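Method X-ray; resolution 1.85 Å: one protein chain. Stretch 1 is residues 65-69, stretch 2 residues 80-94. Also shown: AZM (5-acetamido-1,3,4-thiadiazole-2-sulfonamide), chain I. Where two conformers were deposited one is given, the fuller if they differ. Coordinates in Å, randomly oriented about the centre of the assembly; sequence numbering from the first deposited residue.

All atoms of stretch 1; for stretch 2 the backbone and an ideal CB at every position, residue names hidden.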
# COMPACT_ATOMS: atom_id res chain seq x y z
N VAL A 65 -0.74 -5.28 26.14
CA VAL A 65 -0.96 -4.31 25.09
C VAL A 65 -0.34 -4.74 23.76
O VAL A 65 0.84 -4.92 23.67
CB VAL A 65 -0.53 -2.90 25.54
CG1 VAL A 65 0.89 -2.87 25.85
CG2 VAL A 65 -0.85 -1.88 24.49
N PHE A 66 -1.20 -4.90 22.78
CA PHE A 66 -0.87 -5.20 21.41
C PHE A 66 -0.47 -3.87 20.77
O PHE A 66 -1.11 -2.90 20.99
CB PHE A 66 -2.10 -5.74 20.74
CG PHE A 66 -1.86 -6.55 19.50
CD1 PHE A 66 -1.82 -7.92 19.55
CD2 PHE A 66 -1.77 -5.95 18.29
CE1 PHE A 66 -1.67 -8.65 18.45
CE2 PHE A 66 -1.61 -6.68 17.18
CZ PHE A 66 -1.56 -8.03 17.24
N VAL A 67 0.57 -3.87 19.95
CA VAL A 67 1.17 -2.63 19.49
C VAL A 67 1.41 -2.49 17.98
O VAL A 67 1.98 -3.33 17.38
CB VAL A 67 2.49 -2.40 20.20
CG1 VAL A 67 3.19 -1.23 19.63
CG2 VAL A 67 2.26 -2.22 21.68
N GLN A 68 0.92 -1.39 17.42
CA GLN A 68 1.33 -0.89 16.13
C GLN A 68 2.15 0.39 16.32
O GLN A 68 1.71 1.26 17.00
CB GLN A 68 0.12 -0.61 15.25
CG GLN A 68 0.28 0.47 14.22
CD GLN A 68 0.96 0.03 12.94
OE1 GLN A 68 1.18 0.82 12.08
NE2 GLN A 68 1.24 -1.22 12.82
N ARG A 69 3.32 0.47 15.72
CA ARG A 69 4.07 1.73 15.86
C ARG A 69 4.62 2.03 14.47
O ARG A 69 5.13 1.15 13.81
CB ARG A 69 5.26 1.54 16.84
CG ARG A 69 4.75 1.68 18.32
CD ARG A 69 5.94 1.34 19.22
NE ARG A 69 7.02 2.37 19.18
CZ ARG A 69 8.07 2.37 19.98
NH1 ARG A 69 8.26 1.39 20.90
NH2 ARG A 69 8.96 3.29 19.83
N UNK A 80 -2.64 -1.52 4.94
CA UNK A 80 -2.84 -2.91 5.41
C UNK A 80 -2.03 -3.27 6.64
O UNK A 80 -2.39 -4.19 7.37
CB UNK A 80 -2.49 -3.89 4.29
N UNK A 81 -0.89 -2.61 6.89
CA UNK A 81 -0.11 -2.87 8.06
C UNK A 81 -0.88 -2.43 9.34
O UNK A 81 -1.17 -3.23 10.27
CB UNK A 81 1.24 -2.15 7.95
N UNK A 82 -1.16 -1.12 9.45
CA UNK A 82 -1.97 -0.71 10.62
C UNK A 82 -3.39 -1.37 10.63
O UNK A 82 -3.88 -1.83 11.74
CB UNK A 82 -2.11 0.81 10.63
N UNK A 83 -4.01 -1.50 9.48
CA UNK A 83 -5.40 -2.08 9.45
C UNK A 83 -5.42 -3.56 9.91
O UNK A 83 -6.42 -3.97 10.60
CB UNK A 83 -5.98 -1.99 8.04
N UNK A 84 -4.37 -4.34 9.65
CA UNK A 84 -4.26 -5.75 10.14
C UNK A 84 -4.14 -5.84 11.67
O UNK A 84 -4.77 -6.66 12.32
CB UNK A 84 -3.05 -6.43 9.51
N UNK A 85 -3.41 -4.92 12.28
CA UNK A 85 -3.32 -4.85 13.72
C UNK A 85 -4.68 -4.48 14.29
O UNK A 85 -5.10 -5.09 15.35
CB UNK A 85 -2.25 -3.84 14.15
N UNK A 86 -5.35 -3.53 13.67
CA UNK A 86 -6.72 -3.16 14.09
C UNK A 86 -7.67 -4.36 13.94
O UNK A 86 -8.46 -4.68 14.88
CB UNK A 86 -7.23 -1.98 13.27
N UNK A 87 -7.69 -4.97 12.78
CA UNK A 87 -8.68 -6.06 12.50
C UNK A 87 -8.41 -7.27 13.44
O UNK A 87 -9.36 -7.77 14.11
CB UNK A 87 -8.60 -6.50 11.04
N UNK A 88 -7.16 -7.70 13.57
CA UNK A 88 -6.86 -8.86 14.42
C UNK A 88 -7.26 -8.64 15.91
O UNK A 88 -7.89 -9.53 16.54
CB UNK A 88 -5.37 -9.18 14.33
N UNK A 89 -6.93 -7.46 16.44
CA UNK A 89 -7.18 -7.14 17.82
C UNK A 89 -8.68 -6.97 18.07
O UNK A 89 -9.15 -7.49 19.11
CB UNK A 89 -6.42 -5.87 18.22
N UNK A 90 -9.40 -6.30 17.18
CA UNK A 90 -10.80 -6.00 17.45
C UNK A 90 -11.64 -7.29 17.22
O UNK A 90 -12.54 -7.62 18.03
CB UNK A 90 -11.29 -4.85 16.56
N UNK A 91 -11.37 -7.97 16.12
CA UNK A 91 -12.25 -9.06 15.70
C UNK A 91 -11.91 -10.39 16.38
O UNK A 91 -12.84 -11.23 16.66
CB UNK A 91 -12.18 -9.23 14.18
N UNK A 92 -10.63 -10.66 16.65
CA UNK A 92 -10.25 -11.94 17.17
C UNK A 92 -9.87 -11.88 18.60
O UNK A 92 -10.33 -12.68 19.43
CB UNK A 92 -9.10 -12.53 16.35
N UNK A 93 -9.05 -10.92 18.97
CA UNK A 93 -8.73 -10.84 20.39
C UNK A 93 -9.84 -10.21 21.27
O UNK A 93 -9.74 -10.32 22.51
CB UNK A 93 -7.44 -10.03 20.56
N UNK A 94 -10.74 -9.43 20.63
CA UNK A 94 -11.80 -8.64 21.27
C UNK A 94 -11.21 -7.76 22.34
O UNK A 94 -11.65 -7.76 23.52
CB UNK A 94 -12.88 -9.54 21.87
C1 AZM I . -1.02 -12.89 15.73
C2 AZM I . -2.82 -13.88 14.46
C3 AZM I . -3.81 -13.91 12.31
C4 AZM I . -4.94 -14.30 11.40
N1 AZM I . 1.37 -12.97 16.98
N2 AZM I . -2.64 -14.51 15.60
N3 AZM I . -1.58 -13.91 16.44
N4 AZM I . -3.73 -14.40 13.55
O1 AZM I . -0.36 -11.32 17.60
O2 AZM I . 0.55 -11.22 15.24
O3 AZM I . -2.95 -13.14 11.87
S1 AZM I . 0.24 -12.00 16.49
S2 AZM I . -1.75 -12.60 14.20

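Most of stretch 2 is a helix running nearly antiparallel to strand 65-69, their axes 8.8 Å apart at closest approach. Only F66 and Q68 offer it substantial side chains, so positions near them are constrained and the others far less so.

At position 80 nothing of stretch 1 is near, and many residues would fit; it is L80. Position 81 points sideways, its ideal CB 5.0 Å from Q68 NE2. That amide nitrogen is a donor, so a short side chain carrying an acceptor, such as Asn or Asp, would suit. The residue is N81: Q68 NE2 donates to N81 OD1 at 2.9 Å, the hydrogen bond across the two stretches.

Position 82 also points sideways, but its ideal CB is 3.6 Å from Q68 OE1. A small residue is the safest choice. C82 is found, its CB 3.7 Å from Q68 OE1. Positions 83 and 84 make no contact with the strand, and stretch 1 hardly restricts them; they are M83 and S84.

Position 85 aims at the strand, its ideal CB 4.2 Å from both Q68 CB and F66 CE2. The gap between them favours a small side chain: Ala, Ser or Cys. C85 fills it, with CB 4.3 Å from F66 CE2 and SG 3.6 Å from Q68 NE2.

Positions 86 and 87 meet nothing here, 86 pointing away, so many residues would do; they are L86 and E87.

Position 88 points toward the strand, its ideal CB 4.9 Å from F66 CZ, with the AZM ligand beyond. An aromatic or a long aliphatic side chain could reach both. Y88 does: its CD2 packs 3.9 Å from F66 CZ, which lies at the edge of the tyrosine ring, while AZM C2 sits over one face and AZM N2 is 3.0 Å from Y88 OH.

At position 89 the ideal CB is 4.6 Å from F66 CD2, so a compact side chain with a methyl group, Ala, Val or Thr, suits. T89 places CG2 over the face of the F66 ring, 3.4 Å from its centroid, a CH-pi contact. Its OG1 lies within reach of both C85 O and L86 O.

Positions 90, 91 and 92 make no contact with stretch 1, which sets no preference; they are V90, D91 and H92. Position 93 points toward the strand from farther off, so a longer apolar chain is needed to reach F66. L93 extends CD1 to 3.9 Å from F66 CD1. Position 94 has positive phi, which suits Gly or Asn best; K94 adopts it, clear of the strand.

Stretch 2 (80-94) LNCMSCLEYTVDHLK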
# COMPACT_ATOMS: atom_id res chain seq x y z
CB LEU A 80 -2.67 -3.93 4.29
CG LEU A 80 -3.62 -3.71 3.12
CD1 LEU A 80 -3.26 -4.81 2.00
CD2 LEU A 80 -5.13 -3.82 3.62
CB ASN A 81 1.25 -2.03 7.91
CG ASN A 81 2.23 -2.26 9.01
OD1 ASN A 81 1.89 -2.29 10.21
ND2 ASN A 81 3.57 -2.23 8.63
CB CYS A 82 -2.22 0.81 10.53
SG CYS A 82 -3.03 1.47 12.05
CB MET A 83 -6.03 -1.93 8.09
CG MET A 83 -6.40 -0.44 7.77
SD MET A 83 -7.80 0.05 8.84
CE MET A 83 -7.04 1.31 9.84
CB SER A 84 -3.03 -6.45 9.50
OG SER A 84 -3.52 -6.73 8.24
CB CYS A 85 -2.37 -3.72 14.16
SG CYS A 85 -0.61 -4.12 13.87
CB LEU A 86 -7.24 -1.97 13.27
CG LEU A 86 -8.42 -1.10 13.68
CD1 LEU A 86 -8.32 -0.62 15.20
CD2 LEU A 86 -8.48 0.08 12.68
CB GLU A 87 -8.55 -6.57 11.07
CG GLU A 87 -9.59 -7.63 10.76
CD GLU A 87 -9.48 -8.12 9.30
OE1 GLU A 87 -8.64 -8.99 9.11
OE2 GLU A 87 -10.26 -7.74 8.41
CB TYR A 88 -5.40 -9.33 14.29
CG TYR A 88 -5.20 -10.57 15.15
CD1 TYR A 88 -5.84 -11.76 14.79
CD2 TYR A 88 -4.45 -10.52 16.30
CE1 TYR A 88 -5.72 -12.94 15.60
CE2 TYR A 88 -4.27 -11.68 17.10
CZ TYR A 88 -4.98 -12.89 16.72
OH TYR A 88 -4.81 -14.00 17.55
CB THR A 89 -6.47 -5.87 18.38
OG1 THR A 89 -6.82 -4.78 17.53
CG2 THR A 89 -4.92 -6.14 18.40
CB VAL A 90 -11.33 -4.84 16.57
CG1 VAL A 90 -12.83 -4.71 16.65
CG2 VAL A 90 -10.67 -3.45 16.96
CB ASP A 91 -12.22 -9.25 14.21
CG ASP A 91 -12.87 -8.11 13.45
OD1 ASP A 91 -13.43 -7.16 14.04
OD2 ASP A 91 -12.90 -8.19 12.21
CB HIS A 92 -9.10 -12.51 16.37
CG HIS A 92 -9.47 -12.90 14.99
ND1 HIS A 92 -9.81 -14.19 14.64
CD2 HIS A 92 -9.47 -12.19 13.84
CE1 HIS A 92 -10.03 -14.25 13.34
NE2 HIS A 92 -9.85 -13.05 12.84
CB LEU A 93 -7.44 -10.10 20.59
CG LEU A 93 -6.21 -10.80 19.97
CD1 LEU A 93 -4.95 -10.03 20.40
CD2 LEU A 93 -6.06 -12.31 20.48
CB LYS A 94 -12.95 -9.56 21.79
CG LYS A 94 -13.45 -10.51 20.73
CD LYS A 94 -14.21 -11.72 21.42
CE LYS A 94 -14.53 -12.88 20.44
NZ LYS A 94 -15.75 -12.52 19.65
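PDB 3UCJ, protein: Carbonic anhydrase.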